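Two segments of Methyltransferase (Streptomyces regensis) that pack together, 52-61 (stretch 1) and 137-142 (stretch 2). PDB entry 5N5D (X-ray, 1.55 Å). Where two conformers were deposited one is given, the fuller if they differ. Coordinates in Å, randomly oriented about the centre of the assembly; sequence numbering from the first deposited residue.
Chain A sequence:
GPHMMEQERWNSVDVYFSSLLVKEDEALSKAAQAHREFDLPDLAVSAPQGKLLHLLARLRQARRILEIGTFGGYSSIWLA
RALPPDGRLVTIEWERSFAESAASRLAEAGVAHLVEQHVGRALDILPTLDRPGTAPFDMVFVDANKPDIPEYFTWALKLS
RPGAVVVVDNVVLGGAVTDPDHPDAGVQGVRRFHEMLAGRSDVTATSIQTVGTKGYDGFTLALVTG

Stretch 1, residues 52-61: LLHLLARLRQ
Stretch 2 137-142: FDMVFV

A helix lies against a strand, and the two run nearly antiparallel: helix 52-60, which begins earlier in the chain, meets strand 139-142 at 161° between N-to-C directions, with the axes 10.0 Å apart at their closest. The register follows from that reversal. L53 CA sits 8.4 Å from F141 CA, A57 CA 6.8 Å from M139 CA, and R60 CA 7.6 Å from D138 CA, so the helix steps by four and then three residues while the other stretch steps by two and then one.

Build L52 to L59 with phi -56 to -70° and psi -38 to -48°, then R60 at -74/-11, closing i to i+4 bonds from L56 N to L52 O (2.8 Å) through R60 N to L56 O (3.0 Å). Q61 then turns to 53/45, a Schellman motif, with Q61 N bonded to R58 O at 2.9 Å. The strand is extended, from -152/142 at M139 to -106/113 at V142, and its alternation sends M139 and F141 toward the helix while V140 and V142 stay out of reach. D138, at -89/-20, also directs its CA-to-CB bond toward the helix, as M139 next to it does.

The main bump is M139. All three of its chi angles are t, so the side chain is a straight rod that reaches the helix surface. It enters a hollow made by the small side chain of A57, whose CB lies 3.6 Å from M139 SD. Further along, M139 CE comes within 4.0 Å of L53 CD2, 3.8 Å of L53 O and 4.3 Å of L56 CB. The methionine tip therefore touches both side chain and backbone, and this residue gives up the most area, 85 Å².

L53 is the answering bump from the helix. Its mt rotamer (-76°, 173°) carries CD1 over one face of the F141 ring, 3.7 Å from the centroid and 17° off the normal, a CH-pi contact; the nearest ring atom, F141 CE2, is 3.6 Å from L53 CD1. F141 has chi1 t and chi2 44°. L53 bridges the two inward strand residues: CD1 sits over the F141 face, while CD2 meets M139 CE and also lies 3.8 Å from F141 CD1.

At the other end the packing loosens: chi1 t places R60 CG 3.9 Å from D138 O; the rest of the side chain follows chi2 p, chi3 m (-81°) and chi4 180°. No hydrogen bond crosses the contact, which buries 316 Å² and rests mainly on shape. H54 and R58 point away, joined by R58 NH1 to H54 NE2 at 3.1 Å. The rule is a rod into an alanine hollow, and a methyl onto a ring.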

# COMPACT_ATOMS: atom_id res chain seq x y z
N LEU A 52 1.17 -3.28 7.06
CA LEU A 52 0.73 -3.17 5.67
C LEU A 52 0.97 -4.47 4.91
O LEU A 52 0.10 -4.92 4.15
CB LEU A 52 1.44 -2.01 4.98
CG LEU A 52 1.04 -1.82 3.51
CD1 LEU A 52 -0.48 -1.65 3.35
CD2 LEU A 52 1.78 -0.64 2.91
N LEU A 53 2.14 -5.09 5.08
CA LEU A 53 2.39 -6.39 4.45
C LEU A 53 1.32 -7.39 4.86
O LEU A 53 0.77 -8.12 4.02
CB LEU A 53 3.77 -6.91 4.85
CG LEU A 53 5.00 -6.30 4.19
CD1 LEU A 53 6.26 -6.84 4.85
CD2 LEU A 53 5.00 -6.60 2.70
N HIS A 54 1.03 -7.44 6.16
CA HIS A 54 0.00 -8.32 6.70
C HIS A 54 -1.34 -8.08 6.02
O HIS A 54 -2.03 -9.03 5.60
CB HIS A 54 -0.06 -8.06 8.20
CG HIS A 54 -1.17 -8.76 8.93
ND1 HIS A 54 -1.07 -10.06 9.37
CD2 HIS A 54 -2.37 -8.31 9.36
CE1 HIS A 54 -2.17 -10.39 10.02
NE2 HIS A 54 -2.97 -9.34 10.03
N LEU A 55 -1.74 -6.81 5.89
CA LEU A 55 -3.04 -6.49 5.31
C LEU A 55 -3.08 -6.80 3.82
O LEU A 55 -4.10 -7.26 3.30
CB LEU A 55 -3.36 -5.01 5.56
CG LEU A 55 -3.57 -4.64 7.03
CD1 LEU A 55 -3.80 -3.15 7.16
CD2 LEU A 55 -4.74 -5.41 7.65
N LEU A 56 -1.98 -6.55 3.10
CA LEU A 56 -1.93 -6.93 1.69
C LEU A 56 -2.12 -8.43 1.51
O LEU A 56 -2.85 -8.86 0.62
CB LEU A 56 -0.60 -6.48 1.07
CG LEU A 56 -0.42 -4.97 0.94
CD1 LEU A 56 1.02 -4.65 0.57
CD2 LEU A 56 -1.38 -4.37 -0.09
N ALA A 57 -1.45 -9.24 2.34
CA ALA A 57 -1.63 -10.68 2.25
C ALA A 57 -3.07 -11.08 2.51
O ALA A 57 -3.63 -11.95 1.83
CB ALA A 57 -0.69 -11.38 3.24
N ARG A 58 -3.70 -10.46 3.51
CA ARG A 58 -5.08 -10.82 3.84
C ARG A 58 -6.04 -10.36 2.75
O ARG A 58 -6.99 -11.07 2.40
CB ARG A 58 -5.46 -10.23 5.19
CG ARG A 58 -4.71 -10.88 6.35
CD ARG A 58 -5.02 -10.24 7.67
NE ARG A 58 -6.39 -10.46 8.10
CZ ARG A 58 -6.85 -10.10 9.29
NH1 ARG A 58 -6.05 -9.52 10.17
NH2 ARG A 58 -8.11 -10.34 9.60
N LEU A 59 -5.80 -9.18 2.17
CA LEU A 59 -6.64 -8.71 1.08
C LEU A 59 -6.55 -9.64 -0.13
O LEU A 59 -7.55 -9.87 -0.82
CB LEU A 59 -6.23 -7.29 0.68
CG LEU A 59 -6.66 -6.20 1.66
CD1 LEU A 59 -5.93 -4.92 1.33
CD2 LEU A 59 -8.17 -6.00 1.61
N ARG A 60 -5.36 -10.16 -0.40
CA ARG A 60 -5.15 -11.14 -1.46
C ARG A 60 -5.69 -12.52 -1.09
O ARG A 60 -5.80 -13.37 -1.98
CB ARG A 60 -3.66 -11.21 -1.78
CG ARG A 60 -3.23 -12.20 -2.86
CD ARG A 60 -3.75 -11.81 -4.24
NE ARG A 60 -5.14 -12.21 -4.44
CZ ARG A 60 -5.83 -11.99 -5.56
NH1 ARG A 60 -5.27 -11.38 -6.60
NH2 ARG A 60 -7.09 -12.40 -5.63
N GLN A 61 -6.05 -12.74 0.17
CA GLN A 61 -6.40 -14.07 0.65
C GLN A 61 -5.28 -15.06 0.32
O GLN A 61 -5.52 -16.18 -0.15
CB GLN A 61 -7.74 -14.54 0.09
CG GLN A 61 -8.89 -13.60 0.38
CD GLN A 61 -10.21 -14.10 -0.16
OE1 GLN A 61 -10.36 -14.31 -1.36
NE2 GLN A 61 -11.16 -14.31 0.74
N PHE A 137 3.10 -19.52 -5.32
CA PHE A 137 2.89 -18.56 -4.25
C PHE A 137 1.86 -17.51 -4.68
O PHE A 137 1.78 -17.15 -5.86
CB PHE A 137 4.21 -17.88 -3.89
CG PHE A 137 5.20 -18.80 -3.26
CD1 PHE A 137 5.08 -19.17 -1.93
CD2 PHE A 137 6.25 -19.32 -4.00
CE1 PHE A 137 5.97 -20.02 -1.34
CE2 PHE A 137 7.16 -20.19 -3.41
CZ PHE A 137 7.02 -20.54 -2.07
N ASP A 138 1.07 -17.06 -3.71
CA ASP A 138 0.12 -15.97 -3.90
C ASP A 138 0.73 -14.61 -3.62
O ASP A 138 0.18 -13.59 -4.06
CB ASP A 138 -1.08 -16.17 -2.96
CG ASP A 138 -1.77 -17.49 -3.19
OD1 ASP A 138 -2.11 -17.80 -4.35
OD2 ASP A 138 -1.97 -18.24 -2.21
N MET A 139 1.84 -14.56 -2.89
CA MET A 139 2.49 -13.31 -2.54
C MET A 139 3.97 -13.59 -2.35
O MET A 139 4.35 -14.64 -1.83
CB MET A 139 1.88 -12.70 -1.27
CG MET A 139 2.55 -11.42 -0.82
SD MET A 139 1.58 -10.64 0.49
CE MET A 139 2.63 -9.25 0.91
N VAL A 140 4.79 -12.64 -2.79
CA VAL A 140 6.24 -12.70 -2.62
C VAL A 140 6.70 -11.39 -2.02
O VAL A 140 6.37 -10.32 -2.54
CB VAL A 140 6.97 -12.96 -3.94
CG1 VAL A 140 8.45 -13.12 -3.71
CG2 VAL A 140 6.40 -14.18 -4.64
N PHE A 141 7.47 -11.46 -0.94
CA PHE A 141 8.11 -10.30 -0.34
C PHE A 141 9.62 -10.42 -0.53
O PHE A 141 10.23 -11.37 -0.03
CB PHE A 141 7.76 -10.18 1.15
CG PHE A 141 8.36 -8.97 1.84
CD1 PHE A 141 8.36 -7.72 1.23
CD2 PHE A 141 8.92 -9.10 3.10
CE1 PHE A 141 8.91 -6.62 1.88
CE2 PHE A 141 9.47 -8.00 3.75
CZ PHE A 141 9.46 -6.76 3.13
N VAL A 142 10.20 -9.47 -1.26
CA VAL A 142 11.62 -9.46 -1.58
C VAL A 142 12.27 -8.39 -0.72
O VAL A 142 12.01 -7.19 -0.90
CB VAL A 142 11.86 -9.20 -3.07
CG1 VAL A 142 13.35 -9.29 -3.39
CG2 VAL A 142 11.03 -10.15 -3.92